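Local coordinates for thermoresistant glucokinase (Janibacter sp. HTCC2649, PDB 4EUN), which probably transfers a phosphate from ATP to gluconate, as a gluconokinase of the P-loop kinase type, at residues F128-G133 against A160-L165; L111-R116 against E166-G171. One frame throughout, in Å; residues are numbered along the deposited sequence.

Interaction 1: F128-G133 against A160-L165; sequences FLHLDG and ATLEAL
Leu165 and Leu162, at two points of the chain that leaves helix 155-161, pack against strand 127-132. The two methyls of Leu165 divide between neighbours on one face of the strand: CD1 lies 3.8 Å from His130 CB, and CD2 lies 3.9 Å from Phe128 CB, while the Phe128 ring itself leads off toward Arg116 and Leu119 of helix 113-119. Leu162 turns its CD2 methyl to the far end of the imidazole, 3.5 Å from His130 NE2, and approaches Asp132 from the opposite direction, with CD2 3.2 Å from Asp132 OD2. The His130 ring is sent out from the strand to Leu162 by a chi1 of 174°, while CB stays against Leu165. Both ring nitrogens are engaged. NE2 donates to the anti side of Asp132 OD2 over 2.8 Å, a bent bond with OD2 tilted from the ring plane, and a water in the ring plane at the opposite nitrogen, ND1, accepts from Leu165 N at 3.0 Å, bridging strand and loop. Asp132 is steadied in turn by the amide of Gly133, which donates to OD1. His130 also touches Met35 and Val173 of the two neighbouring strands. A loop thus closes over strand 127-132 of the parallel, 2-3-1-4-5 ordered sheet characteristic of P-loop kinases.

Interaction 2: L111-R116 against E166-G171; sequences LKRTYR and EPDESG
Arg113 and Arg116, one turn apart on helix 113-119, reach into three carboxylates of the loop 166-171. Arg113 starts with CG anti to its own N and then bends at chi2 (75°), which carries the guanidinium out over the loop. It takes Asp168 end-on, NH1 to OD1 at 2.7 Å and NH2 to OD2 at 3.1 Å; the second oxygen lies in the guanidinium plane, although the donor stands above the carboxylate plane. NH1 also makes a weak bond to Glu166 OE1 (2.9 Å). Over one guanidinium face slides Glu169, its CG 3.6 Å above the plane and its carboxylate stacked. Glu166 to Glu169 form a type I beta turn, which gathers the three acids; together with the two arginines they make a salt-bridge network. Within the turn Glu166 N donates to the anti lone pair of Glu169 OE1, fixing the carboxylate's rotation. Arg116 bends at chi3 (-66°) and grips Glu169 side-on, nearly coplanar with it: NE meets OE2 at 2.7 Å on an almost straight line (171°), and NH2 reaches the syn lone pair of OE1 at 2.9 Å. Glu169 OE1 therefore accepts two hydrogen bonds, and OE2 has a further salt-bridge partner in Arg120. Such a concentration of positive charge probably favours the ionised form of Glu169. The other arginine nitrogens are engaged too, Arg113 NE with Asp117 and Arg116 NH1 with the carbonyl of Glu163.

How the interactions relate
From the N terminus, the chain passes strand 31-35 and reaches 111-116 at the start of helix 113-119, the first half of interaction 2. It then runs down strand 127-132, the first half of interaction 1, and through helices 135-142 and 155-161 before 160-165 returns to the strand. Interaction 1 so closes the inner loop. The very next residues, 166-171, close the outer one on the helix, leading directly into strand 171-175, so the contacts nest without crossing. Their centres lie about 9 Å apart, joined by probable hydrogen bonds from Phe128 N to Ser170 O and Arg113 N to Glu163 OE1. The continuous run 160-171 thereby ties the sheet to helix 113-119.

Interaction 1: F128-G133 against A160-L165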
loop_
_atom_site.group_PDB
_atom_site.type_symbol
_atom_site.label_atom_id
_atom_site.label_comp_id
_atom_site.label_asym_id
_atom_site.label_seq_id
_atom_site.Cartn_x
_atom_site.Cartn_y
_atom_site.Cartn_z
ATOM N N PHE A 128 -11.060 -12.602 -5.597
ATOM C CA PHE A 128 -11.246 -11.922 -4.325
ATOM C C PHE A 128 -10.811 -12.770 -3.150
ATOM O O PHE A 128 -11.119 -13.957 -3.086
ATOM C CB PHE A 128 -12.728 -11.527 -4.159
ATOM C CG PHE A 128 -13.143 -10.426 -5.079
ATOM C CD1 PHE A 128 -13.542 -10.699 -6.383
ATOM C CD2 PHE A 128 -13.082 -9.102 -4.655
ATOM C CE1 PHE A 128 -13.890 -9.665 -7.251
ATOM C CE2 PHE A 128 -13.431 -8.067 -5.510
ATOM C CZ PHE A 128 -13.834 -8.349 -6.807
ATOM N N LEU A 129 -10.076 -12.158 -2.229
ATOM C CA LEU A 129 -9.809 -12.768 -0.932
ATOM C C LEU A 129 -10.620 -11.973 0.075
ATOM O O LEU A 129 -10.362 -10.794 0.316
ATOM C CB LEU A 129 -8.316 -12.709 -0.594
ATOM C CG LEU A 129 -7.354 -13.322 -1.613
ATOM C CD1 LEU A 129 -5.920 -13.042 -1.185
ATOM C CD2 LEU A 129 -7.587 -14.817 -1.762
ATOM N N HIS A 130 -11.627 -12.614 0.648
ATOM C CA HIS A 130 -12.527 -11.931 1.575
ATOM C C HIS A 130 -12.089 -12.198 3.018
ATOM O O HIS A 130 -12.307 -13.285 3.551
ATOM C CB HIS A 130 -13.955 -12.418 1.334
ATOM C CG HIS A 130 -14.960 -11.897 2.312
ATOM N ND1 HIS A 130 -16.221 -12.443 2.420
ATOM C CD2 HIS A 130 -14.904 -10.885 3.210
ATOM C CE1 HIS A 130 -16.895 -11.799 3.358
ATOM N NE2 HIS A 130 -16.123 -10.854 3.857
ATOM N N LEU A 131 -11.443 -11.204 3.627
ATOM C CA LEU A 131 -10.903 -11.329 4.973
ATOM C C LEU A 131 -11.955 -10.841 5.954
ATOM O O LEU A 131 -12.384 -9.682 5.903
ATOM C CB LEU A 131 -9.627 -10.494 5.095
ATOM C CG LEU A 131 -8.768 -10.590 6.357
ATOM C CD1 LEU A 131 -8.165 -11.970 6.518
ATOM C CD2 LEU A 131 -7.669 -9.561 6.255
ATOM N N ASP A 132 -12.395 -11.721 6.845
ATOM C CA ASP A 132 -13.501 -11.354 7.699
ATOM C C ASP A 132 -13.584 -12.238 8.930
ATOM O O ASP A 132 -12.878 -13.238 9.050
ATOM C CB ASP A 132 -14.791 -11.432 6.892
ATOM C CG ASP A 132 -15.804 -10.404 7.317
ATOM O OD1 ASP A 132 -15.721 -9.905 8.457
ATOM O OD2 ASP A 132 -16.691 -10.084 6.504
ATOM N N GLY A 133 -14.458 -11.853 9.846
ATOM C CA GLY A 133 -14.634 -12.599 11.076
ATOM C C GLY A 133 -15.677 -11.912 11.920
ATOM O O GLY A 133 -16.302 -10.945 11.483
ATOM N N ALA A 160 -22.395 -3.926 7.208
ATOM C CA ALA A 160 -23.632 -3.954 6.431
ATOM C C ALA A 160 -23.375 -3.889 4.918
ATOM O O ALA A 160 -24.155 -4.416 4.129
ATOM C CB ALA A 160 -24.551 -2.830 6.867
ATOM N N THR A 161 -22.276 -3.247 4.526
ATOM C CA THR A 161 -21.931 -3.042 3.112
ATOM C C THR A 161 -21.250 -4.269 2.503
ATOM O O THR A 161 -21.353 -4.529 1.301
ATOM C CB THR A 161 -21.006 -1.800 2.963
ATOM O OG1 THR A 161 -21.710 -0.630 3.406
ATOM C CG2 THR A 161 -20.547 -1.599 1.519
ATOM N N LEU A 162 -20.562 -5.024 3.352
ATOM C CA LEU A 162 -19.783 -6.183 2.930
ATOM C C LEU A 162 -20.698 -7.361 2.591
ATOM O O LEU A 162 -21.099 -8.119 3.478
ATOM C CB LEU A 162 -18.799 -6.556 4.043
ATOM C CG LEU A 162 -17.681 -7.540 3.720
ATOM C CD1 LEU A 162 -17.134 -7.211 2.391
ATOM C CD2 LEU A 162 -16.570 -7.474 4.744
ATOM N N GLU A 163 -21.022 -7.507 1.306
ATOM C CA GLU A 163 -21.911 -8.571 0.828
ATOM C C GLU A 163 -21.124 -9.843 0.532
ATOM O O GLU A 163 -20.072 -9.788 -0.102
ATOM C CB GLU A 163 -22.689 -8.114 -0.416
ATOM C CG GLU A 163 -23.687 -6.995 -0.110
ATOM C CD GLU A 163 -24.414 -6.452 -1.322
ATOM O OE1 GLU A 163 -24.196 -6.931 -2.462
ATOM O OE2 GLU A 163 -25.225 -5.516 -1.132
ATOM N N ALA A 164 -21.637 -10.982 0.998
ATOM C CA ALA A 164 -20.970 -12.270 0.801
ATOM C C ALA A 164 -20.627 -12.509 -0.661
ATOM O O ALA A 164 -21.382 -12.117 -1.566
ATOM C CB ALA A 164 -21.853 -13.404 1.319
ATOM N N LEU A 165 -19.484 -13.146 -0.902
ATOM C CA LEU A 165 -19.177 -13.589 -2.260
ATOM C C LEU A 165 -20.255 -14.561 -2.746
ATOM O O LEU A 165 -20.717 -15.436 -2.001
ATOM C CB LEU A 165 -17.792 -14.235 -2.328
ATOM C CG LEU A 165 -16.626 -13.264 -2.165
ATOM C CD1 LEU A 165 -15.370 -14.036 -1.859
ATOM C CD2 LEU A 165 -16.447 -12.441 -3.429
HETATM O O HOH W 1 -18.135 -14.183 1.526
#

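Interaction 2: L111-R116 against E166-G171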
loop_
_atom_site.group_PDB
_atom_site.type_symbol
_atom_site.label_atom_id
_atom_site.label_comp_id
_atom_site.label_asym_id
_atom_site.label_seq_id
_atom_site.Cartn_x
_atom_site.Cartn_y
_atom_site.Cartn_z
ATOM N N LEU A 111 -17.098 -4.232 0.169
ATOM C CA LEU A 111 -17.690 -4.073 -1.145
ATOM C C LEU A 111 -19.007 -4.823 -1.267
ATOM O O LEU A 111 -19.146 -5.960 -0.789
ATOM C CB LEU A 111 -16.758 -4.622 -2.205
ATOM C CG LEU A 111 -15.347 -4.049 -2.247
ATOM C CD1 LEU A 111 -14.510 -4.878 -3.204
ATOM C CD2 LEU A 111 -15.402 -2.603 -2.678
ATOM N N LYS A 112 -19.964 -4.178 -1.926
ATOM C CA LYS A 112 -21.179 -4.821 -2.364
ATOM C C LYS A 112 -20.884 -5.635 -3.608
ATOM O O LYS A 112 -19.896 -5.381 -4.287
ATOM C CB LYS A 112 -22.216 -3.759 -2.711
ATOM C CG LYS A 112 -22.654 -2.896 -1.543
ATOM C CD LYS A 112 -23.825 -2.007 -1.975
ATOM C CE LYS A 112 -24.254 -1.060 -0.865
ATOM N NZ LYS A 112 -25.447 -0.261 -1.276
ATOM N N ARG A 113 -21.757 -6.592 -3.919
ATOM C CA ARG A 113 -21.670 -7.329 -5.180
ATOM C C ARG A 113 -21.589 -6.414 -6.396
ATOM O O ARG A 113 -20.740 -6.608 -7.266
ATOM C CB ARG A 113 -22.879 -8.259 -5.330
ATOM C CG ARG A 113 -23.098 -8.759 -6.761
ATOM C CD ARG A 113 -22.076 -9.810 -7.098
ATOM N NE ARG A 113 -21.964 -10.066 -8.534
ATOM C CZ ARG A 113 -22.216 -11.238 -9.106
ATOM N NH1 ARG A 113 -22.609 -12.269 -8.368
ATOM N NH2 ARG A 113 -22.069 -11.377 -10.415
ATOM N N THR A 114 -22.468 -5.415 -6.463
ATOM C CA THR A 114 -22.432 -4.452 -7.573
ATOM C C THR A 114 -21.090 -3.718 -7.689
ATOM O O THR A 114 -20.685 -3.350 -8.793
ATOM C CB THR A 114 -23.544 -3.401 -7.467
ATOM O OG1 THR A 114 -23.463 -2.753 -6.192
ATOM C CG2 THR A 114 -24.915 -4.041 -7.629
ATOM N N TYR A 115 -20.423 -3.471 -6.558
ATOM C CA TYR A 115 -19.109 -2.826 -6.590
ATOM C C TYR A 115 -18.096 -3.759 -7.235
ATOM O O TYR A 115 -17.244 -3.320 -8.018
ATOM C CB TYR A 115 -18.599 -2.482 -5.184
ATOM C CG TYR A 115 -19.442 -1.515 -4.385
ATOM C CD1 TYR A 115 -20.567 -0.896 -4.928
ATOM C CD2 TYR A 115 -19.107 -1.221 -3.071
ATOM C CE1 TYR A 115 -21.334 -0.020 -4.169
ATOM C CE2 TYR A 115 -19.871 -0.356 -2.311
ATOM C CZ TYR A 115 -20.976 0.247 -2.866
ATOM O OH TYR A 115 -21.737 1.125 -2.101
ATOM N N ARG A 116 -18.160 -5.035 -6.869
ATOM C CA ARG A 116 -17.259 -6.021 -7.458
ATOM C C ARG A 116 -17.512 -6.165 -8.954
ATOM O O ARG A 116 -16.570 -6.389 -9.710
ATOM C CB ARG A 116 -17.346 -7.363 -6.714
ATOM C CG ARG A 116 -16.987 -7.216 -5.232
ATOM C CD ARG A 116 -16.842 -8.547 -4.501
ATOM N NE ARG A 116 -18.093 -9.314 -4.388
ATOM C CZ ARG A 116 -18.910 -9.288 -3.340
ATOM N NH1 ARG A 116 -18.664 -8.498 -2.305
ATOM N NH2 ARG A 116 -19.992 -10.049 -3.339
ATOM N N GLU A 166 -20.663 -14.385 -3.997
ATOM C CA GLU A 166 -21.749 -15.161 -4.589
ATOM C C GLU A 166 -21.176 -16.240 -5.523
ATOM O O GLU A 166 -20.021 -16.133 -5.955
ATOM C CB GLU A 166 -22.740 -14.210 -5.291
ATOM C CG GLU A 166 -23.314 -13.164 -4.320
ATOM C CD GLU A 166 -24.238 -12.129 -4.962
ATOM O OE1 GLU A 166 -24.486 -12.202 -6.182
ATOM O OE2 GLU A 166 -24.709 -11.230 -4.228
ATOM N N PRO A 167 -21.964 -17.293 -5.809
ATOM C CA PRO A 167 -21.449 -18.456 -6.543
ATOM C C PRO A 167 -20.739 -18.165 -7.865
ATOM O O PRO A 167 -19.792 -18.884 -8.199
ATOM C CB PRO A 167 -22.713 -19.279 -6.809
ATOM C CG PRO A 167 -23.575 -18.999 -5.629
ATOM C CD PRO A 167 -23.306 -17.559 -5.250
ATOM N N ASP A 168 -21.177 -17.151 -8.606
ATOM C CA ASP A 168 -20.586 -16.904 -9.921
ATOM C C ASP A 168 -19.358 -15.991 -9.849
ATOM O O ASP A 168 -18.800 -15.608 -10.880
ATOM C CB ASP A 168 -21.622 -16.336 -10.891
ATOM C CG ASP A 168 -22.249 -15.055 -10.391
ATOM O OD1 ASP A 168 -22.240 -14.820 -9.162
ATOM O OD2 ASP A 168 -22.765 -14.284 -11.228
ATOM N N GLU A 169 -18.936 -15.654 -8.636
ATOM C CA GLU A 169 -17.733 -14.852 -8.459
ATOM C C GLU A 169 -16.546 -15.744 -8.139
ATOM O O GLU A 169 -16.707 -16.884 -7.709
ATOM C CB GLU A 169 -17.926 -13.847 -7.324
ATOM C CG GLU A 169 -19.118 -12.936 -7.486
ATOM C CD GLU A 169 -19.174 -11.875 -6.415
ATOM O OE1 GLU A 169 -19.794 -12.121 -5.357
ATOM O OE2 GLU A 169 -18.585 -10.797 -6.611
ATOM N N SER A 170 -15.345 -15.215 -8.338
ATOM C CA SER A 170 -14.143 -15.963 -7.998
ATOM C C SER A 170 -13.590 -15.415 -6.700
ATOM O O SER A 170 -13.112 -14.283 -6.649
ATOM C CB SER A 170 -13.096 -15.834 -9.096
ATOM O OG SER A 170 -11.868 -16.408 -8.694
ATOM N N GLY A 171 -13.670 -16.203 -5.638
ATOM C CA GLY A 171 -13.145 -15.749 -4.368
ATOM C C GLY A 171 -13.168 -16.804 -3.290
ATOM O O GLY A 171 -13.867 -17.816 -3.419
#